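Local coordinates for bile salt hydrolase/transferase (Clostridium perfringens, PDB 2BJF), which hydrolyses the amide bond of glycine- and taurine-conjugated bile salts, releasing free bile acids, and can also act as a bile acid amine N-acyltransferase, at residues A[207-211]-A[212-216]; A[254-257]-A[258-261]. All coordinates share one frame; numbering follows the deposited sequence.

Contact 1 (A[207-211]-A[212-216]); sequences LTALG and QGTGL. With TAU (2-aminoethanesulfonic acid), chain C.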
loop_
_atom_site.group_PDB
_atom_site.type_symbol
_atom_site.label_atom_id
_atom_site.label_comp_id
_atom_site.label_asym_id
_atom_site.label_seq_id
_atom_site.Cartn_x
_atom_site.Cartn_y
_atom_site.Cartn_z
ATOM N N LEU A 207 -15.732 -9.715 10.464
ATOM C CA LEU A 207 -15.068 -9.581 9.171
ATOM C C LEU A 207 -14.634 -10.952 8.672
ATOM O O LEU A 207 -14.047 -11.735 9.421
ATOM C CB LEU A 207 -13.861 -8.638 9.253
ATOM C CG LEU A 207 -14.051 -7.224 9.816
ATOM C CD1 LEU A 207 -12.737 -6.456 9.764
ATOM C CD2 LEU A 207 -15.145 -6.465 9.076
ATOM N N THR A 208 -14.939 -11.236 7.410
ATOM C CA THR A 208 -14.623 -12.527 6.805
ATOM C C THR A 208 -13.777 -12.352 5.545
ATOM O O THR A 208 -14.041 -11.468 4.727
ATOM C CB THR A 208 -15.909 -13.357 6.507
ATOM O OG1 THR A 208 -15.559 -14.600 5.883
ATOM C CG2 THR A 208 -16.876 -12.593 5.607
ATOM N N ALA A 209 -12.752 -13.189 5.408
ATOM C CA ALA A 209 -11.918 -13.199 4.211
ATOM C C ALA A 209 -12.795 -13.467 2.994
ATOM O O ALA A 209 -13.603 -14.396 3.000
ATOM C CB ALA A 209 -10.834 -14.251 4.328
ATOM N N LEU A 210 -12.648 -12.640 1.965
ATOM C CA LEU A 210 -13.486 -12.761 0.773
ATOM C C LEU A 210 -12.854 -13.638 -0.299
ATOM O O LEU A 210 -13.516 -14.037 -1.256
ATOM C CB LEU A 210 -13.855 -11.381 0.218
ATOM C CG LEU A 210 -14.621 -10.450 1.171
ATOM C CD1 LEU A 210 -15.008 -9.171 0.472
ATOM C CD2 LEU A 210 -15.858 -11.111 1.770
ATOM N N GLY A 211 -11.571 -13.939 -0.120
ATOM C CA GLY A 211 -10.841 -14.840 -1.000
ATOM C C GLY A 211 -9.500 -15.206 -0.395
ATOM O O GLY A 211 -9.131 -14.696 0.667
ATOM N N GLN A 212 -8.770 -16.087 -1.071
ATOM C CA GLN A 212 -7.447 -16.495 -0.612
ATOM C C GLN A 212 -6.428 -15.372 -0.766
ATOM O O GLN A 212 -6.488 -14.598 -1.726
ATOM C CB GLN A 212 -6.969 -17.740 -1.369
ATOM C CG GLN A 212 -7.727 -19.023 -1.039
ATOM C CD GLN A 212 -7.651 -19.417 0.433
ATOM O OE1 GLN A 212 -8.639 -19.863 1.011
ATOM N NE2 GLN A 212 -6.479 -19.258 1.040
ATOM N N GLY A 213 -5.506 -15.284 0.190
ATOM C CA GLY A 213 -4.379 -14.356 0.108
ATOM C C GLY A 213 -4.386 -13.183 1.074
ATOM O O GLY A 213 -3.602 -12.248 0.919
ATOM N N THR A 214 -5.256 -13.230 2.079
ATOM C CA THR A 214 -5.419 -12.101 3.004
ATOM C C THR A 214 -4.197 -11.825 3.881
ATOM O O THR A 214 -4.028 -10.712 4.383
ATOM C CB THR A 214 -6.660 -12.269 3.901
ATOM O OG1 THR A 214 -6.589 -13.519 4.596
ATOM C CG2 THR A 214 -7.937 -12.212 3.067
ATOM N N GLY A 215 -3.343 -12.831 4.051
ATOM C CA GLY A 215 -2.141 -12.689 4.870
ATOM C C GLY A 215 -1.069 -11.798 4.266
ATOM O O GLY A 215 -0.242 -11.238 4.991
ATOM N N LEU A 216 -1.077 -11.668 2.939
ATOM C CA LEU A 216 -0.058 -10.886 2.227
ATOM C C LEU A 216 -0.501 -9.477 1.830
ATOM O O LEU A 216 0.239 -8.763 1.147
ATOM C CB LEU A 216 0.445 -11.640 0.989
ATOM C CG LEU A 216 1.333 -12.872 1.166
ATOM C CD1 LEU A 216 1.827 -13.339 -0.195
ATOM C CD2 LEU A 216 2.514 -12.593 2.090
HETATM C C1 TAU C . -11.582 -18.254 -1.274
HETATM C C2 TAU C . -11.085 -18.715 -2.339
HETATM N N1 TAU C . -12.054 -18.071 -0.140
HETATM S S TAU C . -10.947 -17.820 -3.621
HETATM O O1 TAU C . -12.132 -16.939 -3.757
HETATM O O2 TAU C . -9.723 -16.996 -3.532
HETATM O O3 TAU C . -10.862 -18.702 -4.808
#

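Contact 2 (A[254-257]-A[258-261]); sequences HILN and NVAM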
loop_
_atom_site.group_PDB
_atom_site.type_symbol
_atom_site.label_atom_id
_atom_site.label_comp_id
_atom_site.label_asym_id
_atom_site.label_seq_id
_atom_site.Cartn_x
_atom_site.Cartn_y
_atom_site.Cartn_z
ATOM N N HIS A 254 7.875 -19.508 -12.446
ATOM C CA HIS A 254 6.687 -19.015 -11.745
ATOM C C HIS A 254 7.008 -17.845 -10.818
ATOM O O HIS A 254 6.265 -16.864 -10.774
ATOM C CB HIS A 254 5.989 -20.138 -10.977
ATOM C CG HIS A 254 5.174 -21.042 -11.848
ATOM N ND1 HIS A 254 3.992 -20.641 -12.432
ATOM C CD2 HIS A 254 5.369 -22.325 -12.232
ATOM C CE1 HIS A 254 3.497 -21.637 -13.146
ATOM N NE2 HIS A 254 4.312 -22.671 -13.039
ATOM N N ILE A 255 8.121 -17.949 -10.094
ATOM C CA ILE A 255 8.565 -16.874 -9.206
ATOM C C ILE A 255 8.865 -15.599 -10.001
ATOM O O ILE A 255 8.345 -14.526 -9.685
ATOM C CB ILE A 255 9.793 -17.294 -8.349
ATOM C CG1 ILE A 255 9.405 -18.406 -7.366
ATOM C CG2 ILE A 255 10.352 -16.097 -7.586
ATOM C CD1 ILE A 255 10.589 -19.080 -6.675
ATOM N N LEU A 256 9.685 -15.723 -11.042
ATOM C CA LEU A 256 10.079 -14.559 -11.837
ATOM C C LEU A 256 8.946 -13.947 -12.664
ATOM O O LEU A 256 8.954 -12.742 -12.924
ATOM C CB LEU A 256 11.299 -14.869 -12.711
ATOM C CG LEU A 256 12.646 -14.997 -11.985
ATOM C CD1 LEU A 256 13.764 -15.201 -12.986
ATOM C CD2 LEU A 256 12.948 -13.783 -11.113
ATOM N N ASN A 257 7.973 -14.767 -13.066
ATOM C CA ASN A 257 6.789 -14.273 -13.783
ATOM C C ASN A 257 6.047 -13.194 -12.988
ATOM O O ASN A 257 5.487 -12.260 -13.564
ATOM C CB ASN A 257 5.815 -15.412 -14.113
ATOM C CG ASN A 257 6.264 -16.279 -15.292
ATOM O OD1 ASN A 257 5.608 -17.272 -15.613
ATOM N ND2 ASN A 257 7.371 -15.915 -15.936
ATOM N N ASN A 258 6.052 -13.329 -11.663
ATOM C CA ASN A 258 5.346 -12.403 -10.786
ATOM C C ASN A 258 5.910 -10.983 -10.824
ATOM O O ASN A 258 5.188 -10.014 -10.576
ATOM C CB ASN A 258 5.340 -12.929 -9.351
ATOM C CG ASN A 258 4.566 -12.032 -8.406
ATOM O OD1 ASN A 258 5.152 -11.212 -7.697
ATOM N ND2 ASN A 258 3.246 -12.166 -8.406
ATOM N N VAL A 259 7.199 -10.868 -11.137
ATOM C CA VAL A 259 7.866 -9.566 -11.203
ATOM C C VAL A 259 8.230 -9.157 -12.635
ATOM O O VAL A 259 8.967 -8.192 -12.849
ATOM C CB VAL A 259 9.111 -9.500 -10.270
ATOM C CG1 VAL A 259 8.684 -9.495 -8.804
ATOM C CG2 VAL A 259 10.085 -10.647 -10.554
ATOM N N ALA A 260 7.690 -9.888 -13.608
ATOM C CA ALA A 260 7.921 -9.595 -15.019
ATOM C C ALA A 260 7.130 -8.371 -15.477
ATOM O O ALA A 260 5.974 -8.186 -15.089
ATOM C CB ALA A 260 7.576 -10.809 -15.879
ATOM N N MET A 261 7.764 -7.533 -16.293
ATOM C CA MET A 261 7.108 -6.353 -16.854
ATOM C C MET A 261 6.261 -6.720 -18.069
ATOM O O MET A 261 6.646 -7.580 -18.869
ATOM C CB MET A 261 8.132 -5.281 -17.226
ATOM C CG MET A 261 8.849 -4.676 -16.034
ATOM S SD MET A 261 10.123 -3.509 -16.528
ATOM C CE MET A 261 10.903 -3.194 -14.949
HETATM O O HOH W 1 4.148 -9.907 -14.167
#

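Contact 1 (A[207-211]-A[212-216])
A209 and T214 meet methyl to methyl across a bend, A209 CB lying 3.8 Å from T214 CG2. The same threonine methyl rests 3.7 Å from G211 O. With chi1 at 55°, OG1 sits between the backbone N and the carbonyl carbon; CG2 is thereby directed at the bend, while OG1 bonds to V197 O. A taurine molecule lies against the outside of the bend. Q212 N donates to TAU O2 over 2.8 Å in an almost straight bond (173°). Q212 CG stands beside its own backbone N (chi1 -70°), 3.6 Å from TAU C2, and the bend at chi2 turns the carboxamide back along the taurine. G211, whose nearly fully extended backbone is a shape glycine takes readily, brings its CA within 3.5 Å of TAU C1. This turn follows the hairpin of strands 199-202 and 205-208, part of an arm that packs on two other subunits of the tetramer; L210 and Q212 touch P177 and D274 of the second subunit. G213 has a positive phi, which glycine adopts without strain. Q196 clamps the bend from within the chain: its NE2 donates to G211 O, and its OE1 accepts from both G213 N and T214 N.

Contact 2 (A[254-257]-A[258-261])
L256, N257 and I255 offer their backbone carbonyls to the N-H groups three residues on. N258 N reaches I255 O over 3.3 Å, and V259 N reaches L256 O over 3.1 Å. In both bonds the donor lies above the carbonyl plane, 57° out of it at I255 and 61° at L256, and the three-residue reach is that of a 3-10-like turn. The weak bond from A260 N to N257 O (3.2 Å) closes a type I beta turn spanning N257 to A260. Water then bridges this turn, donating one hydrogen to N257 O (2.8 Å) and the other to A260 O.

Side chains pack on these same carbonyls. V259 CG1 is anti to its carbonyl carbon (chi1 -70°), which leaves CG2 between that carbon and the backbone N, within 3.4 Å of L256 O and in loose apolar contact with L256 CD2 at 4.3 Å. A260, small enough to lie over the turn, sets CB 3.4 Å from N257 O.

The polar ends serve other partners: N258 extends its carboxamide away from the turn so that OD1 accepts from NE of R231, and H254 stacks on Y294 of the second subunit and hydrogen-bonds through NE2 to the backbone O of that Y294.

The turn carries the chain on from helix 249-257, with the apolar I255, L256 and V259 suited to their interior place against strand 3-8, in a helix-on-sheet layer characteristic of the Ntn-hydrolase αββα sandwich.

How the contacts relate
Contact 1 precedes contact 2 in the chain, and helix 225-243 lies between them. Their centres are about 22 Å apart and their nearest atoms about 8 Å, so they do not touch. Contact 2 lies nearer the middle of the chain, about 13 Å from its centre; there the side chain of L256 is about 6 Å from that of R18, about 9 Å from that of the nucleophile C2 and about 12 Å from the deoxycholate, and that of V259 about 11 Å from a bound taurine. Contact 1 sits about 33 Å from that centre, on a projecting arm. Both reach the second subunit; the arm's packing on P177 there places its taurine at a subunit interface, possibly near the neighbour's pocket.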